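Local coordinates for protein 11S globulin subunit beta (Cucurbita maxima, PDB 2E9Q) that serves as a seed storage protein, a nutrient reservoir whose mature form is a hexamer of subunits, each made of disulfide-linked acidic and basic chains, at residues A[66-71]-A[240-245]; A[284-289]-A[314-319]; A[342-347]-A[376-381]. All coordinates share one frame; numbering follows the deposited sequence.

Interaction 1 of 3, residues A[66-71]-A[240-245]; sequences IRHTIR and DRIVQV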
loop_
_atom_site.group_PDB
_atom_site.type_symbol
_atom_site.label_atom_id
_atom_site.label_comp_id
_atom_site.label_asym_id
_atom_site.label_seq_id
_atom_site.Cartn_x
_atom_site.Cartn_y
_atom_site.Cartn_z
ATOM N N ILE A 66 -5.375 -18.938 -14.335
ATOM C CA ILE A 66 -4.754 -19.785 -15.337
ATOM C C ILE A 66 -4.984 -21.237 -14.939
ATOM O O ILE A 66 -4.964 -21.573 -13.751
ATOM C CB ILE A 66 -3.248 -19.519 -15.393
ATOM C CG1 ILE A 66 -3.008 -18.058 -15.759
ATOM C CG2 ILE A 66 -2.570 -20.453 -16.379
ATOM C CD1 ILE A 66 -1.558 -17.657 -15.731
ATOM N N ARG A 67 -5.240 -22.092 -15.927
ATOM C CA ARG A 67 -5.443 -23.510 -15.659
ATOM C C ARG A 67 -4.475 -24.296 -16.524
ATOM O O ARG A 67 -4.445 -24.156 -17.752
ATOM C CB ARG A 67 -6.886 -23.941 -15.944
ATOM C CG ARG A 67 -7.135 -25.453 -15.753
ATOM C CD ARG A 67 -8.624 -25.788 -15.750
ATOM N NE ARG A 67 -9.277 -25.312 -16.969
ATOM C CZ ARG A 67 -10.589 -25.169 -17.121
ATOM N NH1 ARG A 67 -11.071 -24.725 -18.275
ATOM N NH2 ARG A 67 -11.425 -25.458 -16.129
ATOM N N HIS A 68 -3.659 -25.109 -15.868
ATOM C CA HIS A 68 -2.687 -25.921 -16.563
ATOM C C HIS A 68 -3.120 -27.372 -16.546
ATOM O O HIS A 68 -3.552 -27.898 -15.525
ATOM C CB HIS A 68 -1.322 -25.801 -15.894
ATOM C CG HIS A 68 -0.597 -24.531 -16.208
ATOM N ND1 HIS A 68 0.020 -23.767 -15.242
ATOM C CD2 HIS A 68 -0.329 -23.930 -17.390
ATOM C CE1 HIS A 68 0.641 -22.753 -15.816
ATOM N NE2 HIS A 68 0.444 -22.829 -17.121
ATOM N N THR A 69 -3.004 -28.020 -17.692
ATOM C CA THR A 69 -3.358 -29.419 -17.798
ATOM C C THR A 69 -2.105 -30.100 -18.294
ATOM O O THR A 69 -1.724 -29.961 -19.457
ATOM C CB THR A 69 -4.516 -29.626 -18.777
ATOM O OG1 THR A 69 -5.717 -29.089 -18.198
ATOM C CG2 THR A 69 -4.712 -31.103 -19.059
ATOM N N ILE A 70 -1.450 -30.820 -17.393
ATOM C CA ILE A 70 -0.212 -31.493 -17.725
ATOM C C ILE A 70 -0.436 -32.987 -17.817
ATOM O O ILE A 70 -0.912 -33.629 -16.876
ATOM C CB ILE A 70 0.863 -31.171 -16.671
ATOM C CG1 ILE A 70 0.970 -29.647 -16.529
ATOM C CG2 ILE A 70 2.217 -31.770 -17.080
ATOM C CD1 ILE A 70 1.799 -29.203 -15.365
ATOM N N ARG A 71 -0.098 -33.540 -18.972
ATOM C CA ARG A 71 -0.282 -34.964 -19.189
ATOM C C ARG A 71 0.861 -35.735 -18.548
ATOM O O ARG A 71 1.933 -35.177 -18.293
ATOM C CB ARG A 71 -0.303 -35.259 -20.689
ATOM C CG ARG A 71 -1.317 -34.454 -21.480
ATOM C CD ARG A 71 -0.923 -34.400 -22.949
ATOM N NE ARG A 71 -1.783 -33.500 -23.707
ATOM C CZ ARG A 71 -1.411 -32.877 -24.814
ATOM N NH1 ARG A 71 -0.191 -33.053 -25.297
ATOM N NH2 ARG A 71 -2.257 -32.070 -25.435
ATOM N N ASP A 240 6.764 -25.355 -26.463
ATOM C CA ASP A 240 6.086 -24.375 -25.621
ATOM C C ASP A 240 6.458 -24.602 -24.142
ATOM O O ASP A 240 7.555 -25.072 -23.852
ATOM C CB ASP A 240 4.574 -24.413 -25.818
ATOM C CG ASP A 240 3.902 -23.116 -25.373
ATOM O OD1 ASP A 240 3.251 -23.101 -24.306
ATOM O OD2 ASP A 240 4.044 -22.101 -26.090
ATOM N N ARG A 241 5.550 -24.311 -23.218
ATOM C CA ARG A 241 5.852 -24.410 -21.788
ATOM C C ARG A 241 5.724 -25.741 -21.026
ATOM O O ARG A 241 6.272 -25.874 -19.924
ATOM C CB ARG A 241 5.044 -23.343 -21.049
ATOM C CG ARG A 241 3.636 -23.761 -20.675
ATOM C CD ARG A 241 2.752 -22.530 -20.512
ATOM N NE ARG A 241 2.579 -21.857 -21.794
ATOM C CZ ARG A 241 2.790 -20.562 -22.001
ATOM N NH1 ARG A 241 3.180 -19.795 -20.995
ATOM N NH2 ARG A 241 2.626 -20.040 -23.219
ATOM N N ILE A 242 4.989 -26.708 -21.575
ATOM C CA ILE A 242 4.836 -27.996 -20.908
ATOM C C ILE A 242 5.503 -29.049 -21.799
ATOM O O ILE A 242 5.016 -29.342 -22.892
ATOM C CB ILE A 242 3.345 -28.332 -20.694
ATOM C CG1 ILE A 242 2.651 -27.187 -19.942
ATOM C CG2 ILE A 242 3.205 -29.621 -19.901
ATOM C CD1 ILE A 242 1.149 -27.368 -19.786
ATOM N N VAL A 243 6.618 -29.613 -21.338
ATOM C CA VAL A 243 7.357 -30.584 -22.139
ATOM C C VAL A 243 7.337 -32.052 -21.691
ATOM O O VAL A 243 7.092 -32.375 -20.528
ATOM C CB VAL A 243 8.824 -30.149 -22.272
ATOM C CG1 VAL A 243 8.893 -28.715 -22.783
ATOM C CG2 VAL A 243 9.525 -30.265 -20.925
ATOM N N GLN A 244 7.596 -32.941 -22.643
ATOM C CA GLN A 244 7.636 -34.371 -22.369
ATOM C C GLN A 244 9.032 -34.673 -21.837
ATOM O O GLN A 244 10.026 -34.312 -22.466
ATOM C CB GLN A 244 7.406 -35.161 -23.660
ATOM C CG GLN A 244 7.087 -36.634 -23.452
ATOM C CD GLN A 244 5.633 -36.855 -23.076
ATOM O OE1 GLN A 244 5.203 -37.983 -22.815
ATOM N NE2 GLN A 244 4.859 -35.771 -23.059
ATOM N N VAL A 245 9.117 -35.305 -20.673
ATOM C CA VAL A 245 10.425 -35.641 -20.118
ATOM C C VAL A 245 10.918 -36.902 -20.822
ATOM O O VAL A 245 10.176 -37.876 -20.975
ATOM C CB VAL A 245 10.364 -35.907 -18.599
ATOM C CG1 VAL A 245 9.770 -34.705 -17.887
ATOM C CG2 VAL A 245 9.556 -37.145 -18.319
#

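Interaction 2 of 3, residues A[284-289]-A[314-319]; sequences LRLKQN and LPILRQ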
loop_
_atom_site.group_PDB
_atom_site.type_symbol
_atom_site.label_atom_id
_atom_site.label_comp_id
_atom_site.label_asym_id
_atom_site.label_seq_id
_atom_site.Cartn_x
_atom_site.Cartn_y
_atom_site.Cartn_z
ATOM N N LEU A 284 9.504 -22.346 6.464
ATOM C CA LEU A 284 8.054 -22.283 6.300
ATOM C C LEU A 284 7.512 -23.280 5.279
ATOM O O LEU A 284 8.142 -23.533 4.257
ATOM C CB LEU A 284 7.646 -20.872 5.885
ATOM C CG LEU A 284 8.022 -19.765 6.870
ATOM C CD1 LEU A 284 7.491 -18.433 6.363
ATOM C CD2 LEU A 284 7.436 -20.081 8.237
ATOM N N ARG A 285 6.353 -23.864 5.557
ATOM C CA ARG A 285 5.781 -24.792 4.592
ATOM C C ARG A 285 5.288 -23.934 3.418
ATOM O O ARG A 285 4.994 -22.750 3.589
ATOM C CB ARG A 285 4.611 -25.563 5.209
ATOM C CG ARG A 285 4.584 -25.518 6.723
ATOM C CD ARG A 285 3.490 -24.584 7.198
ATOM N NE ARG A 285 3.745 -24.058 8.531
ATOM C CZ ARG A 285 4.767 -23.270 8.829
ATOM N NH1 ARG A 285 4.931 -22.823 10.068
ATOM N NH2 ARG A 285 5.629 -22.940 7.896
ATOM N N LEU A 286 5.242 -24.528 2.230
ATOM C CA LEU A 286 4.812 -23.817 1.036
ATOM C C LEU A 286 3.554 -24.435 0.453
ATOM O O LEU A 286 3.227 -24.230 -0.717
ATOM C CB LEU A 286 5.926 -23.824 -0.009
ATOM C CG LEU A 286 7.254 -23.241 0.475
ATOM C CD1 LEU A 286 8.203 -23.053 -0.697
ATOM C CD2 LEU A 286 6.992 -21.914 1.159
ATOM N N LYS A 287 2.858 -25.208 1.277
ATOM C CA LYS A 287 1.631 -25.832 0.853
ATOM C C LYS A 287 0.833 -26.296 2.043
ATOM O O LYS A 287 1.357 -26.396 3.156
ATOM C CB LYS A 287 1.899 -27.022 -0.073
ATOM C CG LYS A 287 2.449 -28.285 0.581
ATOM C CD LYS A 287 2.350 -29.454 -0.411
ATOM C CE LYS A 287 2.967 -30.741 0.120
ATOM N NZ LYS A 287 4.457 -30.775 -0.070
ATOM N N GLN A 288 -0.445 -26.563 1.783
ATOM C CA GLN A 288 -1.399 -27.049 2.768
ATOM C C GLN A 288 -2.503 -27.750 1.984
ATOM O O GLN A 288 -3.026 -27.201 1.009
ATOM C CB GLN A 288 -2.004 -25.893 3.569
ATOM C CG GLN A 288 -3.060 -26.341 4.593
ATOM C CD GLN A 288 -3.773 -25.179 5.276
ATOM O OE1 GLN A 288 -3.211 -24.099 5.437
ATOM N NE2 GLN A 288 -5.014 -25.408 5.696
ATOM N N ASN A 289 -2.852 -28.963 2.387
ATOM C CA ASN A 289 -3.907 -29.677 1.688
ATOM C C ASN A 289 -5.227 -29.300 2.327
ATOM O O ASN A 289 -5.404 -29.453 3.538
ATOM C CB ASN A 289 -3.708 -31.188 1.786
ATOM C CG ASN A 289 -4.585 -31.946 0.815
ATOM O OD1 ASN A 289 -4.150 -32.324 -0.272
ATOM N ND2 ASN A 289 -5.830 -32.154 1.194
ATOM N N LEU A 314 -1.125 -21.557 7.627
ATOM C CA LEU A 314 0.018 -21.628 6.743
ATOM C C LEU A 314 0.679 -20.258 6.799
ATOM O O LEU A 314 0.355 -19.361 6.012
ATOM C CB LEU A 314 -0.429 -21.976 5.321
ATOM C CG LEU A 314 0.663 -22.162 4.254
ATOM C CD1 LEU A 314 1.525 -23.379 4.581
ATOM C CD2 LEU A 314 0.008 -22.338 2.890
ATOM N N PRO A 315 1.620 -20.085 7.749
ATOM C CA PRO A 315 2.397 -18.870 8.018
ATOM C C PRO A 315 2.864 -18.092 6.796
ATOM O O PRO A 315 2.862 -16.867 6.793
ATOM C CB PRO A 315 3.577 -19.394 8.829
ATOM C CG PRO A 315 2.955 -20.490 9.620
ATOM C CD PRO A 315 2.103 -21.201 8.590
ATOM N N ILE A 316 3.280 -18.800 5.760
ATOM C CA ILE A 316 3.767 -18.131 4.569
ATOM C C ILE A 316 2.720 -17.208 3.903
ATOM O O ILE A 316 3.073 -16.270 3.208
ATOM C CB ILE A 316 4.317 -19.175 3.557
ATOM C CG1 ILE A 316 5.042 -18.469 2.417
ATOM C CG2 ILE A 316 3.203 -20.031 3.025
ATOM C CD1 ILE A 316 6.137 -17.564 2.880
ATOM N N LEU A 317 1.439 -17.459 4.134
ATOM C CA LEU A 317 0.392 -16.637 3.539
ATOM C C LEU A 317 0.472 -15.180 3.994
ATOM O O LEU A 317 0.067 -14.265 3.273
ATOM C CB LEU A 317 -0.970 -17.235 3.862
ATOM C CG LEU A 317 -1.109 -18.631 3.245
ATOM C CD1 LEU A 317 -2.487 -19.196 3.507
ATOM C CD2 LEU A 317 -0.840 -18.534 1.736
ATOM N N ARG A 318 1.009 -14.975 5.191
ATOM C CA ARG A 318 1.180 -13.643 5.743
ATOM C C ARG A 318 2.071 -12.838 4.795
ATOM O O ARG A 318 1.882 -11.640 4.621
ATOM C CB ARG A 318 1.832 -13.750 7.125
ATOM C CG ARG A 318 1.874 -12.464 7.950
ATOM C CD ARG A 318 2.839 -12.638 9.137
ATOM N NE ARG A 318 2.916 -11.463 10.011
ATOM C CZ ARG A 318 3.844 -11.281 10.953
ATOM N NH1 ARG A 318 4.791 -12.191 11.152
ATOM N NH2 ARG A 318 3.821 -10.191 11.710
ATOM N N GLN A 319 3.038 -13.502 4.169
ATOM C CA GLN A 319 3.940 -12.816 3.256
ATOM C C GLN A 319 3.359 -12.573 1.867
ATOM O O GLN A 319 3.649 -11.545 1.266
ATOM C CB GLN A 319 5.265 -13.568 3.124
ATOM C CG GLN A 319 6.325 -12.780 2.340
ATOM C CD GLN A 319 6.480 -13.236 0.889
ATOM O OE1 GLN A 319 7.031 -12.514 0.049
ATOM N NE2 GLN A 319 6.005 -14.444 0.595
HETATM O O HOH W 1 4.249 -21.488 5.736
#

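Interaction 3 of 3, residues A[342-347]-A[376-381]; sequences NSHSVM and VLMIPQ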
loop_
_atom_site.group_PDB
_atom_site.type_symbol
_atom_site.label_atom_id
_atom_site.label_comp_id
_atom_site.label_asym_id
_atom_site.label_seq_id
_atom_site.Cartn_x
_atom_site.Cartn_y
_atom_site.Cartn_z
ATOM N N ASN A 342 -13.057 -8.121 4.311
ATOM C CA ASN A 342 -11.733 -7.634 3.981
ATOM C C ASN A 342 -11.059 -8.138 2.715
ATOM O O ASN A 342 -9.855 -7.947 2.558
ATOM C CB ASN A 342 -10.813 -7.885 5.168
ATOM C CG ASN A 342 -10.634 -9.357 5.450
ATOM O OD1 ASN A 342 -11.503 -10.170 5.131
ATOM N ND2 ASN A 342 -9.512 -9.710 6.060
ATOM N N SER A 343 -11.795 -8.788 1.817
ATOM C CA SER A 343 -11.159 -9.216 0.576
ATOM C C SER A 343 -12.122 -9.620 -0.525
ATOM O O SER A 343 -13.327 -9.758 -0.302
ATOM C CB SER A 343 -10.186 -10.369 0.825
ATOM O OG SER A 343 -10.873 -11.588 0.986
ATOM N N HIS A 344 -11.571 -9.778 -1.722
ATOM C CA HIS A 344 -12.352 -10.209 -2.862
ATOM C C HIS A 344 -12.317 -11.719 -2.759
ATOM O O HIS A 344 -11.428 -12.287 -2.107
ATOM C CB HIS A 344 -11.698 -9.766 -4.171
ATOM C CG HIS A 344 -11.548 -8.285 -4.292
ATOM N ND1 HIS A 344 -12.628 -7.436 -4.401
ATOM C CD2 HIS A 344 -10.445 -7.500 -4.305
ATOM C CE1 HIS A 344 -12.196 -6.189 -4.476
ATOM N NE2 HIS A 344 -10.876 -6.201 -4.420
ATOM N N SER A 345 -13.270 -12.379 -3.393
ATOM C CA SER A 345 -13.311 -13.821 -3.334
ATOM C C SER A 345 -13.461 -14.339 -4.755
ATOM O O SER A 345 -14.514 -14.177 -5.378
ATOM C CB SER A 345 -14.477 -14.258 -2.443
ATOM O OG SER A 345 -14.529 -15.669 -2.311
ATOM N N VAL A 346 -12.402 -14.952 -5.267
ATOM C CA VAL A 346 -12.406 -15.472 -6.625
ATOM C C VAL A 346 -12.683 -16.977 -6.643
ATOM O O VAL A 346 -11.787 -17.804 -6.439
ATOM C CB VAL A 346 -11.065 -15.142 -7.308
ATOM C CG1 VAL A 346 -11.124 -15.453 -8.783
ATOM C CG2 VAL A 346 -10.736 -13.671 -7.092
ATOM N N MET A 347 -13.943 -17.317 -6.902
ATOM C CA MET A 347 -14.392 -18.707 -6.923
ATOM C C MET A 347 -14.274 -19.481 -8.230
ATOM O O MET A 347 -14.822 -19.081 -9.254
ATOM C CB MET A 347 -15.844 -18.783 -6.455
ATOM C CG MET A 347 -16.440 -20.164 -6.592
ATOM S SD MET A 347 -18.117 -20.267 -5.989
ATOM C CE MET A 347 -17.854 -20.051 -4.338
ATOM N N VAL A 376 -15.389 -19.431 -13.329
ATOM C CA VAL A 376 -14.934 -18.518 -12.286
ATOM C C VAL A 376 -15.881 -17.335 -12.050
ATOM O O VAL A 376 -16.270 -16.645 -12.988
ATOM C CB VAL A 376 -13.551 -17.933 -12.646
ATOM C CG1 VAL A 376 -13.113 -16.918 -11.573
ATOM C CG2 VAL A 376 -12.530 -19.065 -12.799
ATOM N N LEU A 377 -16.253 -17.114 -10.794
ATOM C CA LEU A 377 -17.096 -15.989 -10.422
ATOM C C LEU A 377 -16.306 -15.182 -9.391
ATOM O O LEU A 377 -15.934 -15.701 -8.345
ATOM C CB LEU A 377 -18.425 -16.445 -9.814
ATOM C CG LEU A 377 -19.297 -15.273 -9.315
ATOM C CD1 LEU A 377 -19.740 -14.392 -10.486
ATOM C CD2 LEU A 377 -20.507 -15.809 -8.584
ATOM N N MET A 378 -16.041 -13.918 -9.712
ATOM C CA MET A 378 -15.288 -13.010 -8.853
ATOM C C MET A 378 -16.303 -12.284 -7.997
ATOM O O MET A 378 -17.134 -11.549 -8.526
ATOM C CB MET A 378 -14.535 -12.005 -9.736
ATOM C CG MET A 378 -13.218 -11.442 -9.201
ATOM S SD MET A 378 -13.314 -10.354 -7.761
ATOM C CE MET A 378 -13.677 -8.799 -8.535
ATOM N N ILE A 379 -16.271 -12.513 -6.685
ATOM C CA ILE A 379 -17.184 -11.844 -5.764
ATOM C C ILE A 379 -16.435 -10.703 -5.077
ATOM O O ILE A 379 -15.535 -10.939 -4.263
ATOM C CB ILE A 379 -17.687 -12.788 -4.669
ATOM C CG1 ILE A 379 -18.235 -14.080 -5.284
ATOM C CG2 ILE A 379 -18.719 -12.071 -3.810
ATOM C CD1 ILE A 379 -19.596 -13.945 -5.896
ATOM N N PRO A 380 -16.800 -9.446 -5.386
ATOM C CA PRO A 380 -16.131 -8.293 -4.774
ATOM C C PRO A 380 -16.311 -8.171 -3.254
ATOM O O PRO A 380 -17.326 -8.585 -2.684
ATOM C CB PRO A 380 -16.749 -7.096 -5.504
ATOM C CG PRO A 380 -17.174 -7.668 -6.826
ATOM C CD PRO A 380 -17.736 -9.011 -6.441
ATOM N N GLN A 381 -15.299 -7.587 -2.623
ATOM C CA GLN A 381 -15.289 -7.331 -1.201
ATOM C C GLN A 381 -16.592 -6.620 -0.810
ATOM O O GLN A 381 -17.028 -5.673 -1.487
ATOM C CB GLN A 381 -14.086 -6.435 -0.867
ATOM C CG GLN A 381 -13.982 -6.014 0.600
ATOM C CD GLN A 381 -13.000 -4.864 0.818
ATOM O OE1 GLN A 381 -12.756 -4.458 1.950
ATOM N NE2 GLN A 381 -12.446 -4.332 -0.273
HETATM O O HOH W 2 -15.698 -10.825 -1.448
#

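Interaction 1 of 3, residues A[66-71]-A[240-245]
Ile70 and Ile242 make the tight part of this contact, branch against branch. Ile242 CG2 lies 3.7 Å from Ile70 CG2, and the same Ile242 methyl is 4.0 Å from Ile70 CG1. Ile242 CD1 reaches back toward the residue before Ile70, 3.9 Å from Thr69 O. CG1 lies beside the backbone N in both isoleucines (chi1 near -54°), leaving CG2 anti to that nitrogen, which brings the two CG2 methyls together while the CG1 arms pass at a slant. The backbones themselves stay apart. The axes of strands 66-70 and 242-244 run nearly parallel, 4° apart, but approach only to 8.8 Å, too far for pairing within one sheet and suited to side chains meeting between two layers.

The rest of the contact is looser. The imidazole of His68 meets the CD methylene of Arg241 at van der Waals range, and its ring plane is turned only 23° from that of the guanidinium. Arg241 is held by two carboxylates: Asp240 OD1 accepts from Arg241 N at 2.8 Å and, on the same face of the carboxylate, from Arg241 NE at 2.9 Å, the latter as part of a salt bridge, while Glu187 makes a salt bridge with NH1. At the other end the partly exposed side chains of Gln244 and Arg71 make no close approach across the segments.

The arrangement fits the face-to-face layers of a cupin beta-barrel. Strand 63-70 runs between strands 46-50 and 155-162 in one sheet, whereas strand 242-244 pairs with strand 74-81 in the other; Thr48 of strand 46-50 touches both His68 and Arg241, and Leu76 of strand 74-81 packs on Arg241.

Interaction 2 of 3, residues A[284-289]-A[314-319]
Leu314 lies alongside Gln288, the two side chains running in opposite directions. Its CB is 3.5 Å from Gln288 OE1, an oxygen already hydrogen-bonded to Thr313 OG1; the amide nitrogen of Gln288 bonds to Thr308 O. CG is anti to the backbone N (chi1 -177°), which carries the two methyls across to the backbone of the other segment. There they part: CD1 comes to 3.3 Å from Lys287 O, and CD2 settles 4.1 Å from Gln288 CB. Val138 of strand 135-139 also packs on this leucine.

Residues 284-289 end as strand 287-289, the last strand, within this chain, of the N-terminal cupin sheet, where Leu286 and Gln288 pair with Val138 and Leu136. Residues 314-317 form a type I beta turn leading into helix 317-320 of the C-terminal cupin module, so the contact joins the two halves of a bicupin.

Beyond the turn's proline, Ile316 turns CG2 to 3.3 Å from Arg285 O and CD1 to 3.8 Å from Leu284 CD1. A water bridges the backbones here, donating to Arg285 O at 2.6 Å and accepting from Ile316 N at 2.9 Å. CG and CD of Pro315 lie against one face of the Arg285 guanidinium, although this arginine was modelled in two conformers and its exact placing is doubtful.

Interaction 3 of 3, residues A[342-347]-A[376-381]
Ile379 O accepts from Ser345 N at 2.8 Å (159° at the hydrogen) and is approached by His344 CA. A water within reach of this oxygen also donates to Ser343 O, though it cannot serve every acceptor around it at once. Ile379 N returns a bond to Ser345 O at 2.8 Å, and Met347 and Leu377 repeat the two-way exchange at 2.9 Å between N and O each way.

Between these pairs, Val346 and Met378 form a non-hydrogen-bonded pair. Val346 CG2 rests 3.9 Å from Met378 CG and CG1 3.7 Å from Val376 CG1; Val63, Met65 and Phe58 of the N-terminal half cover this side. On the other face, Ser345 OG bonds to Lys400, and the nearest side-chain atoms of Met347 and Lys387 are about 3 Å apart; Lys387 is assigned as magnesium-binding.

Past the strand, Gln381 N donates to His344 ND1 at 3.2 Å, fairly straight (161°) but 36° out of the ring plane. His344 NE2 bonds to Gln169 O of the third subunit, so the imidazole links the residues after strand 376-379 to that neighbour. The alternation of hydrogen-bonded and non-hydrogen-bonded pairs is that of an antiparallel ladder in a cupin beta-barrel sheet.

How the interactions relate
The three contacts follow one another along the chain without overlapping. Interaction 1 lies in the N-terminal cupin module and joins its two sheets, and interaction 3 lies in the C-terminal module, within a single sheet; their centres are 27 Å apart, on opposite sides of the chain's centre. Interaction 2 comes second along the chain, at the junction of the modules, and its centre makes a triangle with the other two, 25 Å from interaction 1 and 21 Å from interaction 3. Strands 63-70 and 287-289 belong to the same sheet, which ties interactions 1 and 2 together; strand 63-70 also touches interaction 3. The set thus spans one module, the seam and the second module of a bicupin subunit.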